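Side-chain contacts in thiamine-binding periplasmic protein (Escherichia coli, PDB 2QRY), which binds thiamine, thiamine phosphate and thiamine diphosphate with high affinity in the periplasm and serves as the solute-binding component of the ThiBPQ import system: residues L25-Y30 / Q263-F268; P41-A46 / C53-V58; D80-L85 / G97-S102; D107-P112 / T119-D124. All blocks are in the same frame, centred on the assembly; numbering follows the deposited sequence.

Contact 1: L25-Y30 / Q263-F268; sequences LTVYTY and QKFLQF. With TPS (thiamin phosphate), chain E.
Leu25 and Phe265 bring strand 24-29 and helix 259-269 together, their CA atoms 8.7 Å apart. This is helix-on-sheet packing in a periplasmic solute-binding protein: the strand lies inside a parallel array, between strands 54-59 and 81-86, and the helix packs against it without a hydrogen bond between the two segments. Phe265 does most of the touching. Its CB meets Leu25 CD1 at 4.2 Å, while its ring turns one face to Val27, whose CG2 sits 4.4 Å from CZ. Leu55 and Leu83, from the flanking strands, also press on this phenylalanine, and Phe47 meets it edge-to-face.

Where the strand ends, Tyr30 takes the N-cap position of the next helix and enters the ligand pocket. Its CG is wedged between the backbone N and the carbonyl carbon (chi1 50°), which lays the ring along the thiamin phosphate. The ligand's C6 rides over one face, toward the rim; Thr29 OG1 is over the opposite one. Glu248 OE1 and Asn282 OD1 both hydrogen-bond to the hydroxyl. Cut back to an alanine, this position would probably no longer give C6 an aromatic floor, and Glu248 and Asn282 would lose a hydrogen-bonding partner. Tyr30 OH also comes within 3.5 Å of the ligand's methyl carbon CM4.

Contact 2: P41-A46 / C53-V58; sequences PVVKKA and CELKLV
Lys44 and Leu55 are the nearest pair across helix 41-46 and strand 54-58, which run nearly antiparallel (161°) with their axes 8.6 Å apart. Leu55 points its CB at the helix, and CD2 tucks against the helical backbone, 3.6 Å from Lys44 CA. Val43 CG1 touches the same methyl at 4.4 Å, and Leu57 CD1 comes up to Lys44 CB from farther along the strand. The lysine stretches out with CG anti to its backbone N (chi1 176°) and then bends at the last torsion (chi4 66°), which swings the ammonium onto the strand. There NZ donates to Leu55 O at 2.6 Å, with a C=O...N angle of 153° and a tilt of 18° from the carbonyl plane. Glu48 OE2 makes a salt bridge with NZ and also accepts the Leu55 N-H, so the lysine and the carboxylate together engage both polar backbone atoms of Leu55. A methionine in its place would probably leave Leu55 O without this donor and Glu48 without its positive partner. Since strand 54-59 lies parallel beside strand 24-29 and helix 40-48 comes between them in the chain, this packing is that of a beta-alpha-beta crossover, the helix lying against the second strand.

Contact 3: D80-L85 / G97-S102; sequences DVVLGL and GLFAKS
Leu85, which meets the Phe99 ring, belongs to an irregular piece of strand: with Gly84 it forms a G1 beta bulge, both residues facing Val249 of the antiparallel strand 243-252. Gly84 has backbone angles (phi 127°, psi 10°) at which a CB would jam against the carbonyl O of Leu83, and this accounts for a glycine at that position. Strand 81-86 is part of the large mixed sheet of this solute-binding protein. The partner, segment 97-102, is irregular chain that follows helix 90-96 and supplies one aromatic plug.

Phe99 makes the whole contact with the far end of its ring. Its CG lies anti to the carbonyl carbon (chi1 -57°), and from there the ring extends to the strand, although the CB itself does not head straight for it. Val82 receives the rim: its CB lies in the ring plane, at the edge, and both CB and CG2 are 3.9 Å from CE2. The two side chains cross at about a right angle. Leu85 arrives from the direction opposite to the phenylalanine and meets it with a single methyl.

Leu70 of helix 63-73 and Ala251 of strand 243-252 also touch Phe99, and Phe120 meets it edge-to-face, so the plug joins helix, sheet and loop. No hydrogen bond links the two segments; the hold is apolar throughout. The thiamine site is not far off, the side chain of Leu85 being about 6 Å from that of Thr165. On the ring, Leu85 CD1 stands 4.0 Å from Phe99 CZ.

Contact 4: D107-P112 / T119-D124; sequences DAVNVP and TFVPFD
The five-membered ring of Pro122 is the group on which Val109 and Val111 converge. The aromatic ring of Phe120, two residues earlier on the strand side, takes no part in this contact; Thr119 CG2 sits over the centre of one of its faces, 3.7 Å above the plane, and Leu90, Ala93 and Ser94 of helix 90-96 also touch it. In the fold, the contact lays an extended loop, 109-112, over the start of strand 121-133, the long strand of the mixed sheet that pairs antiparallel with strands 243-252 and 214-218.

Val109 and Pro122 have their CA atoms 7.2 Å apart, and no hydrogen bond crosses between the segments. The two methyls of Val109 divide the work. CG1, anti to the backbone N (chi1 159°), reaches Pro122 CG at 4.2 Å, with the side chains crossing at about a right angle; CG2 touches Pro122 O at 4.0 Å and Val121 CG1 at 4.5 Å.

On the loop's side, Val287 packs against both valines and shares backbone hydrogen bonding with Asn110 between them. Val247 of strand 243-252 lies against Val111 and Pro122, and Trp115 against Pro122; the same tryptophan gives its NE1 hydrogen to Phe120 O. The loop is thus held by apolar contact with the strand and by a neighbouring backbone. Val111 adds the last touch, setting CG2 4.1 Å from Pro122 CB.

All four contacts reach the same mixed sheet. Contact 1 closes the widest loop of chain, joining residues 25-30 to 263-268, and contacts 2, 3 and 4 follow one another inside it. Strand 24-29 is central: its neighbours, strands 54-59 and 81-86, belong to contacts 2 and 3, whose centres each lie about 9 Å from that of contact 1. Contacts 2 and 3, about 17 Å apart between centres, do not touch. Contact 4, about 14 Å from contacts 1 and 3, meets both, with Ser102 CB 3.5 Å from Val121 CG2. Together they tie early strands, later helix and intervening loops into one body, which presents Tyr30 to the thiamin phosphate.

Contact 1: L25-Y30 / Q263-F268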
# COMPACT_ATOMS: atom_id res chain seq x y z
N LEU A 25 12.73 -19.94 1.94
CA LEU A 25 12.14 -19.09 0.92
C LEU A 25 12.11 -17.69 1.54
O LEU A 25 11.30 -17.40 2.42
CB LEU A 25 10.72 -19.59 0.57
CG LEU A 25 10.06 -19.19 -0.76
CD1 LEU A 25 9.36 -17.86 -0.64
CD2 LEU A 25 11.11 -19.16 -1.85
N THR A 26 13.03 -16.85 1.08
CA THR A 26 13.15 -15.49 1.60
C THR A 26 12.21 -14.51 0.91
O THR A 26 12.27 -14.33 -0.31
CB THR A 26 14.61 -15.00 1.44
OG1 THR A 26 15.47 -15.85 2.20
CG2 THR A 26 14.76 -13.56 1.93
N VAL A 27 11.35 -13.87 1.69
CA VAL A 27 10.39 -12.93 1.14
C VAL A 27 10.52 -11.50 1.70
O VAL A 27 10.16 -11.25 2.85
CB VAL A 27 8.94 -13.41 1.41
CG1 VAL A 27 7.94 -12.43 0.78
CG2 VAL A 27 8.74 -14.82 0.84
N TYR A 28 11.03 -10.58 0.88
CA TYR A 28 11.16 -9.18 1.28
C TYR A 28 9.77 -8.54 1.35
O TYR A 28 8.95 -8.73 0.45
CB TYR A 28 11.99 -8.40 0.27
CG TYR A 28 13.49 -8.60 0.34
CD1 TYR A 28 14.06 -9.46 1.28
CD2 TYR A 28 14.34 -7.90 -0.51
CE1 TYR A 28 15.45 -9.62 1.35
CE2 TYR A 28 15.71 -8.05 -0.45
CZ TYR A 28 16.26 -8.91 0.48
OH TYR A 28 17.63 -9.05 0.54
N THR A 29 9.52 -7.77 2.40
CA THR A 29 8.23 -7.09 2.54
C THR A 29 8.35 -5.91 3.51
O THR A 29 9.42 -5.68 4.08
CB THR A 29 7.13 -8.08 3.04
OG1 THR A 29 5.85 -7.45 2.96
CG2 THR A 29 7.41 -8.52 4.48
N TYR A 30 7.27 -5.16 3.69
CA TYR A 30 7.28 -4.01 4.60
C TYR A 30 6.91 -4.43 6.02
O TYR A 30 6.39 -5.53 6.23
CB TYR A 30 6.35 -2.91 4.07
CG TYR A 30 4.95 -3.34 3.69
CD1 TYR A 30 3.95 -3.48 4.65
CD2 TYR A 30 4.62 -3.56 2.35
CE1 TYR A 30 2.63 -3.81 4.28
CE2 TYR A 30 3.31 -3.89 1.97
CZ TYR A 30 2.32 -4.01 2.94
OH TYR A 30 1.03 -4.28 2.56
N GLN A 263 7.42 -19.82 -6.78
CA GLN A 263 6.19 -19.87 -7.57
C GLN A 263 5.05 -20.55 -6.83
O GLN A 263 3.88 -20.23 -7.06
CB GLN A 263 6.49 -20.54 -8.91
CG GLN A 263 7.61 -19.80 -9.62
CD GLN A 263 7.97 -20.37 -10.97
OE1 GLN A 263 8.32 -21.55 -11.09
NE2 GLN A 263 7.91 -19.53 -12.00
N LYS A 264 5.37 -21.49 -5.94
CA LYS A 264 4.33 -22.15 -5.18
C LYS A 264 3.81 -21.16 -4.15
O LYS A 264 2.66 -21.22 -3.73
CB LYS A 264 4.86 -23.42 -4.50
CG LYS A 264 5.30 -24.50 -5.48
CD LYS A 264 5.08 -25.90 -4.94
CE LYS A 264 5.98 -26.23 -3.77
NZ LYS A 264 5.77 -27.64 -3.31
N PHE A 265 4.67 -20.23 -3.76
CA PHE A 265 4.28 -19.21 -2.79
C PHE A 265 3.38 -18.18 -3.46
O PHE A 265 2.42 -17.70 -2.85
CB PHE A 265 5.50 -18.52 -2.19
CG PHE A 265 5.15 -17.39 -1.26
CD1 PHE A 265 5.04 -16.09 -1.74
CD2 PHE A 265 4.87 -17.64 0.07
CE1 PHE A 265 4.65 -15.06 -0.90
CE2 PHE A 265 4.48 -16.62 0.92
CZ PHE A 265 4.37 -15.32 0.43
N LEU A 266 3.68 -17.84 -4.70
CA LEU A 266 2.89 -16.87 -5.44
C LEU A 266 1.49 -17.40 -5.77
O LEU A 266 0.52 -16.65 -5.72
CB LEU A 266 3.61 -16.47 -6.74
CG LEU A 266 4.92 -15.67 -6.54
CD1 LEU A 266 5.58 -15.42 -7.88
CD2 LEU A 266 4.62 -14.36 -5.83
N GLN A 267 1.39 -18.69 -6.08
CA GLN A 267 0.10 -19.29 -6.39
C GLN A 267 -0.73 -19.40 -5.12
O GLN A 267 -1.91 -19.08 -5.10
CB GLN A 267 0.28 -20.69 -7.00
CG GLN A 267 -1.01 -21.37 -7.45
CD GLN A 267 -1.64 -20.70 -8.66
OE1 GLN A 267 -1.02 -20.57 -9.72
NE2 GLN A 267 -2.90 -20.27 -8.51
N PHE A 268 -0.07 -19.84 -4.06
CA PHE A 268 -0.70 -20.00 -2.76
C PHE A 268 -1.16 -18.66 -2.20
O PHE A 268 -2.07 -18.58 -1.37
CB PHE A 268 0.29 -20.68 -1.80
CG PHE A 268 0.01 -20.43 -0.35
CD1 PHE A 268 0.59 -19.35 0.31
CD2 PHE A 268 -0.84 -21.26 0.36
CE1 PHE A 268 0.33 -19.10 1.65
CE2 PHE A 268 -1.11 -21.03 1.71
CZ PHE A 268 -0.53 -19.95 2.36
CM2 TPS E . -5.04 0.20 10.58
N3 TPS E . -1.49 -0.77 5.14
C2 TPS E . -0.90 -0.02 6.04
S1 TPS E . 0.59 0.45 5.31
C5 TPS E . 0.37 -0.40 3.77
C4 TPS E . -0.87 -0.99 3.95
CM4 TPS E . -1.48 -1.85 2.85
C6 TPS E . 1.36 -0.38 2.65
C7 TPS E . 2.50 0.41 3.29
O7 TPS E . 3.60 0.65 2.42
N1A TPS E . -4.86 0.40 8.14
C2A TPS E . -4.47 -0.22 9.25
N3A TPS E . -3.57 -1.21 9.21
C4A TPS E . -3.03 -1.62 8.04
N4A TPS E . -2.10 -2.64 8.02
C5A TPS E . -3.42 -0.97 6.82
C6A TPS E . -4.37 0.07 6.93
C7A TPS E . -2.86 -1.36 5.44
P1 TPS E . 4.69 1.48 3.29
O1 TPS E . 4.02 2.75 3.88
O2 TPS E . 5.96 1.84 2.42
O3 TPS E . 5.14 0.59 4.47

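Contact 2: P41-A46 / C53-V58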
# COMPACT_ATOMS: atom_id res chain seq x y z
N PRO A 41 2.57 -13.70 10.24
CA PRO A 41 2.54 -14.91 11.06
C PRO A 41 1.51 -15.93 10.58
O PRO A 41 1.79 -17.13 10.54
CB PRO A 41 2.23 -14.38 12.45
CG PRO A 41 2.92 -13.05 12.44
CD PRO A 41 2.51 -12.50 11.09
N VAL A 42 0.33 -15.45 10.22
CA VAL A 42 -0.74 -16.31 9.74
C VAL A 42 -0.38 -16.95 8.40
O VAL A 42 -0.48 -18.16 8.24
CB VAL A 42 -2.06 -15.53 9.57
CG1 VAL A 42 -3.18 -16.48 9.14
CG2 VAL A 42 -2.42 -14.84 10.88
N VAL A 43 0.03 -16.13 7.44
CA VAL A 43 0.41 -16.63 6.12
C VAL A 43 1.59 -17.59 6.23
O VAL A 43 1.63 -18.62 5.55
CB VAL A 43 0.79 -15.47 5.17
CG1 VAL A 43 1.59 -16.00 3.99
CG2 VAL A 43 -0.46 -14.79 4.66
N LYS A 44 2.55 -17.26 7.08
CA LYS A 44 3.72 -18.09 7.27
C LYS A 44 3.36 -19.51 7.67
O LYS A 44 3.68 -20.46 6.95
CB LYS A 44 4.64 -17.47 8.33
CG LYS A 44 5.86 -18.31 8.69
CD LYS A 44 6.72 -17.57 9.71
CE LYS A 44 7.81 -18.46 10.30
NZ LYS A 44 8.84 -18.88 9.32
N LYS A 45 2.69 -19.68 8.80
CA LYS A 45 2.33 -21.01 9.26
C LYS A 45 1.41 -21.73 8.27
O LYS A 45 1.45 -22.95 8.16
CB LYS A 45 1.68 -20.96 10.64
CG LYS A 45 0.20 -20.68 10.64
CD LYS A 45 -0.38 -20.94 12.04
CE LYS A 45 -0.09 -22.37 12.50
NZ LYS A 45 -0.71 -22.69 13.81
N ALA A 46 0.59 -20.97 7.56
CA ALA A 46 -0.34 -21.55 6.60
C ALA A 46 0.40 -22.07 5.37
O ALA A 46 -0.03 -23.02 4.72
CB ALA A 46 -1.39 -20.53 6.19
N CYS A 53 8.93 -26.24 4.04
CA CYS A 53 10.00 -25.27 3.82
C CYS A 53 9.94 -24.24 4.93
O CYS A 53 8.99 -24.23 5.72
CB CYS A 53 9.83 -24.55 2.48
SG CYS A 53 8.55 -23.27 2.52
N GLU A 54 10.93 -23.37 4.99
CA GLU A 54 10.93 -22.33 6.01
C GLU A 54 10.72 -20.99 5.34
O GLU A 54 11.62 -20.46 4.69
CB GLU A 54 12.25 -22.31 6.79
CG GLU A 54 12.27 -21.24 7.88
CD GLU A 54 13.52 -21.28 8.74
OE1 GLU A 54 14.63 -21.23 8.18
OE2 GLU A 54 13.38 -21.35 9.98
N LEU A 55 9.51 -20.45 5.47
CA LEU A 55 9.18 -19.16 4.89
C LEU A 55 9.79 -18.08 5.76
O LEU A 55 9.44 -17.95 6.94
CB LEU A 55 7.66 -18.95 4.83
CG LEU A 55 7.23 -17.66 4.15
CD1 LEU A 55 7.50 -17.76 2.65
CD2 LEU A 55 5.75 -17.41 4.40
N LYS A 56 10.71 -17.30 5.20
CA LYS A 56 11.37 -16.25 5.96
C LYS A 56 10.94 -14.87 5.48
O LYS A 56 11.44 -14.36 4.48
CB LYS A 56 12.89 -16.42 5.84
CG LYS A 56 13.66 -15.88 7.02
CD LYS A 56 15.05 -16.49 7.08
CE LYS A 56 15.00 -18.00 7.37
NZ LYS A 56 16.36 -18.60 7.52
N LEU A 57 9.99 -14.28 6.21
CA LEU A 57 9.47 -12.96 5.88
C LEU A 57 10.33 -11.87 6.51
O LEU A 57 10.39 -11.74 7.73
CB LEU A 57 8.03 -12.83 6.38
CG LEU A 57 7.00 -13.55 5.51
CD1 LEU A 57 5.67 -13.68 6.25
CD2 LEU A 57 6.83 -12.76 4.21
N VAL A 58 10.99 -11.10 5.67
CA VAL A 58 11.87 -10.05 6.14
C VAL A 58 11.28 -8.65 5.96
O VAL A 58 11.13 -8.18 4.83
CB VAL A 58 13.22 -10.10 5.39
CG1 VAL A 58 14.19 -9.11 6.00
CG2 VAL A 58 13.79 -11.50 5.42

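Contact 3: D80-L85 / G97-S102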
# COMPACT_ATOMS: atom_id res chain seq x y z
N ASP A 80 13.90 -14.14 -2.64
CA ASP A 80 13.33 -15.05 -3.62
C ASP A 80 12.06 -14.39 -4.14
O ASP A 80 11.68 -14.52 -5.30
CB ASP A 80 12.98 -16.39 -2.96
CG ASP A 80 14.20 -17.14 -2.45
OD1 ASP A 80 15.09 -17.44 -3.27
OD2 ASP A 80 14.26 -17.42 -1.24
N VAL A 81 11.39 -13.65 -3.25
CA VAL A 81 10.16 -12.95 -3.59
C VAL A 81 10.11 -11.58 -2.90
O VAL A 81 10.55 -11.44 -1.76
CB VAL A 81 8.91 -13.74 -3.13
CG1 VAL A 81 7.65 -12.98 -3.51
CG2 VAL A 81 8.89 -15.12 -3.76
N VAL A 82 9.58 -10.59 -3.61
CA VAL A 82 9.42 -9.26 -3.03
C VAL A 82 7.92 -9.04 -2.91
O VAL A 82 7.23 -8.91 -3.92
CB VAL A 82 9.99 -8.15 -3.94
CG1 VAL A 82 9.61 -6.79 -3.38
CG2 VAL A 82 11.51 -8.28 -4.03
N LEU A 83 7.42 -9.02 -1.68
CA LEU A 83 5.99 -8.82 -1.43
C LEU A 83 5.72 -7.41 -0.88
O LEU A 83 6.26 -7.03 0.15
CB LEU A 83 5.48 -9.87 -0.44
CG LEU A 83 3.99 -9.89 -0.08
CD1 LEU A 83 3.56 -11.33 0.24
CD2 LEU A 83 3.72 -8.95 1.09
N GLY A 84 4.89 -6.64 -1.57
CA GLY A 84 4.62 -5.31 -1.08
C GLY A 84 4.83 -4.17 -2.06
O GLY A 84 4.83 -3.02 -1.66
N LEU A 85 5.06 -4.47 -3.33
CA LEU A 85 5.20 -3.41 -4.31
C LEU A 85 3.76 -3.18 -4.70
O LEU A 85 2.88 -3.82 -4.15
CB LEU A 85 5.99 -3.87 -5.53
CG LEU A 85 7.44 -4.29 -5.35
CD1 LEU A 85 8.02 -4.69 -6.71
CD2 LEU A 85 8.24 -3.14 -4.76
N GLY A 97 14.34 -5.82 -14.76
CA GLY A 97 14.77 -7.14 -15.20
C GLY A 97 15.07 -8.09 -14.06
O GLY A 97 15.48 -9.23 -14.30
N LEU A 98 14.86 -7.65 -12.82
CA LEU A 98 15.12 -8.47 -11.64
C LEU A 98 14.04 -9.51 -11.33
O LEU A 98 14.26 -10.41 -10.53
CB LEU A 98 15.32 -7.56 -10.42
CG LEU A 98 16.74 -7.11 -10.04
CD1 LEU A 98 17.49 -6.62 -11.25
CD2 LEU A 98 16.66 -6.01 -9.00
N PHE A 99 12.89 -9.39 -11.98
CA PHE A 99 11.81 -10.34 -11.72
C PHE A 99 11.54 -11.32 -12.85
O PHE A 99 11.71 -10.99 -14.02
CB PHE A 99 10.52 -9.59 -11.39
CG PHE A 99 10.66 -8.67 -10.22
CD1 PHE A 99 11.01 -7.33 -10.41
CD2 PHE A 99 10.47 -9.14 -8.93
CE1 PHE A 99 11.17 -6.48 -9.32
CE2 PHE A 99 10.63 -8.30 -7.83
CZ PHE A 99 10.98 -6.97 -8.03
N ALA A 100 11.10 -12.52 -12.49
CA ALA A 100 10.79 -13.55 -13.48
C ALA A 100 9.27 -13.72 -13.53
O ALA A 100 8.54 -13.15 -12.71
CB ALA A 100 11.45 -14.86 -13.09
N LYS A 101 8.78 -14.48 -14.51
CA LYS A 101 7.35 -14.71 -14.63
C LYS A 101 6.87 -15.54 -13.44
O LYS A 101 7.57 -16.44 -12.97
CB LYS A 101 7.03 -15.40 -15.96
CG LYS A 101 7.24 -14.47 -17.15
CD LYS A 101 7.05 -15.17 -18.48
CE LYS A 101 7.33 -14.21 -19.63
NZ LYS A 101 7.18 -14.87 -20.96
N SER A 102 5.68 -15.22 -12.95
CA SER A 102 5.11 -15.90 -11.80
C SER A 102 4.65 -17.33 -12.02
O SER A 102 4.77 -18.17 -11.13
CB SER A 102 3.92 -15.10 -11.27
OG SER A 102 2.89 -15.04 -12.25

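Contact 4: D107-P112 / T119-D124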
# COMPACT_ATOMS: atom_id res chain seq x y z
N ASP A 107 -6.80 -16.20 -13.82
CA ASP A 107 -8.16 -16.46 -13.33
C ASP A 107 -8.24 -16.62 -11.82
O ASP A 107 -9.33 -16.67 -11.24
CB ASP A 107 -8.71 -17.71 -14.01
CG ASP A 107 -7.86 -18.94 -13.75
OD1 ASP A 107 -7.83 -19.44 -12.61
OD2 ASP A 107 -7.19 -19.41 -14.71
N ALA A 108 -7.08 -16.69 -11.17
CA ALA A 108 -7.04 -16.85 -9.72
C ALA A 108 -7.18 -15.52 -8.98
O ALA A 108 -7.27 -15.49 -7.75
CB ALA A 108 -5.73 -17.53 -9.31
N VAL A 109 -7.22 -14.43 -9.74
CA VAL A 109 -7.31 -13.09 -9.18
C VAL A 109 -8.51 -12.26 -9.66
O VAL A 109 -8.88 -12.32 -10.83
CB VAL A 109 -6.00 -12.31 -9.46
CG1 VAL A 109 -6.24 -10.82 -9.36
CG2 VAL A 109 -4.94 -12.75 -8.48
N ASN A 110 -9.09 -11.48 -8.74
CA ASN A 110 -10.23 -10.62 -9.04
C ASN A 110 -10.00 -9.24 -8.43
O ASN A 110 -10.15 -9.03 -7.22
CB ASN A 110 -11.51 -11.25 -8.47
CG ASN A 110 -12.73 -10.40 -8.71
OD1 ASN A 110 -12.87 -9.79 -9.77
ND2 ASN A 110 -13.63 -10.36 -7.74
N VAL A 111 -9.65 -8.28 -9.28
CA VAL A 111 -9.34 -6.93 -8.85
C VAL A 111 -10.05 -5.85 -9.67
O VAL A 111 -10.31 -6.03 -10.85
CB VAL A 111 -7.80 -6.69 -8.95
CG1 VAL A 111 -7.47 -5.22 -8.77
CG2 VAL A 111 -7.09 -7.51 -7.91
N PRO A 112 -10.36 -4.70 -9.03
CA PRO A 112 -11.03 -3.58 -9.69
C PRO A 112 -10.22 -3.07 -10.88
O PRO A 112 -9.05 -2.73 -10.73
CB PRO A 112 -11.12 -2.54 -8.58
CG PRO A 112 -11.30 -3.37 -7.37
CD PRO A 112 -10.29 -4.48 -7.58
N THR A 119 4.03 -11.16 -14.67
CA THR A 119 5.02 -11.12 -13.60
C THR A 119 4.53 -10.84 -12.18
O THR A 119 4.79 -11.62 -11.26
CB THR A 119 6.10 -10.08 -13.95
OG1 THR A 119 6.66 -10.39 -15.23
CG2 THR A 119 7.22 -10.08 -12.89
N PHE A 120 3.84 -9.73 -12.00
CA PHE A 120 3.36 -9.33 -10.68
C PHE A 120 1.95 -9.81 -10.33
O PHE A 120 0.98 -9.53 -11.04
CB PHE A 120 3.46 -7.80 -10.57
CG PHE A 120 4.83 -7.29 -10.93
CD1 PHE A 120 5.90 -7.45 -10.06
CD2 PHE A 120 5.06 -6.72 -12.18
CE1 PHE A 120 7.19 -7.06 -10.42
CE2 PHE A 120 6.35 -6.33 -12.55
CZ PHE A 120 7.41 -6.51 -11.67
N VAL A 121 1.85 -10.54 -9.23
CA VAL A 121 0.60 -11.10 -8.76
C VAL A 121 -0.02 -10.28 -7.62
O VAL A 121 0.61 -10.06 -6.58
CB VAL A 121 0.80 -12.55 -8.25
CG1 VAL A 121 -0.54 -13.19 -7.96
CG2 VAL A 121 1.57 -13.35 -9.28
N PRO A 122 -1.27 -9.83 -7.79
CA PRO A 122 -1.92 -9.05 -6.74
C PRO A 122 -2.29 -9.94 -5.56
O PRO A 122 -2.56 -11.13 -5.74
CB PRO A 122 -3.17 -8.50 -7.42
CG PRO A 122 -2.80 -8.47 -8.86
CD PRO A 122 -2.03 -9.75 -9.05
N PHE A 123 -2.31 -9.37 -4.36
CA PHE A 123 -2.71 -10.12 -3.18
C PHE A 123 -3.75 -9.35 -2.37
O PHE A 123 -4.39 -9.92 -1.48
CB PHE A 123 -1.48 -10.53 -2.33
CG PHE A 123 -0.72 -9.38 -1.72
CD1 PHE A 123 -1.16 -8.77 -0.55
CD2 PHE A 123 0.50 -8.97 -2.26
CE1 PHE A 123 -0.40 -7.79 0.08
CE2 PHE A 123 1.26 -7.99 -1.64
CZ PHE A 123 0.82 -7.40 -0.48
N ASP A 124 -3.93 -8.07 -2.69
CA ASP A 124 -4.96 -7.24 -2.05
C ASP A 124 -5.02 -5.85 -2.68
O ASP A 124 -4.15 -5.47 -3.46
CB ASP A 124 -4.78 -7.13 -0.52
CG ASP A 124 -3.55 -6.34 -0.10
OD1 ASP A 124 -3.11 -5.42 -0.83
OD2 ASP A 124 -3.03 -6.63 1.00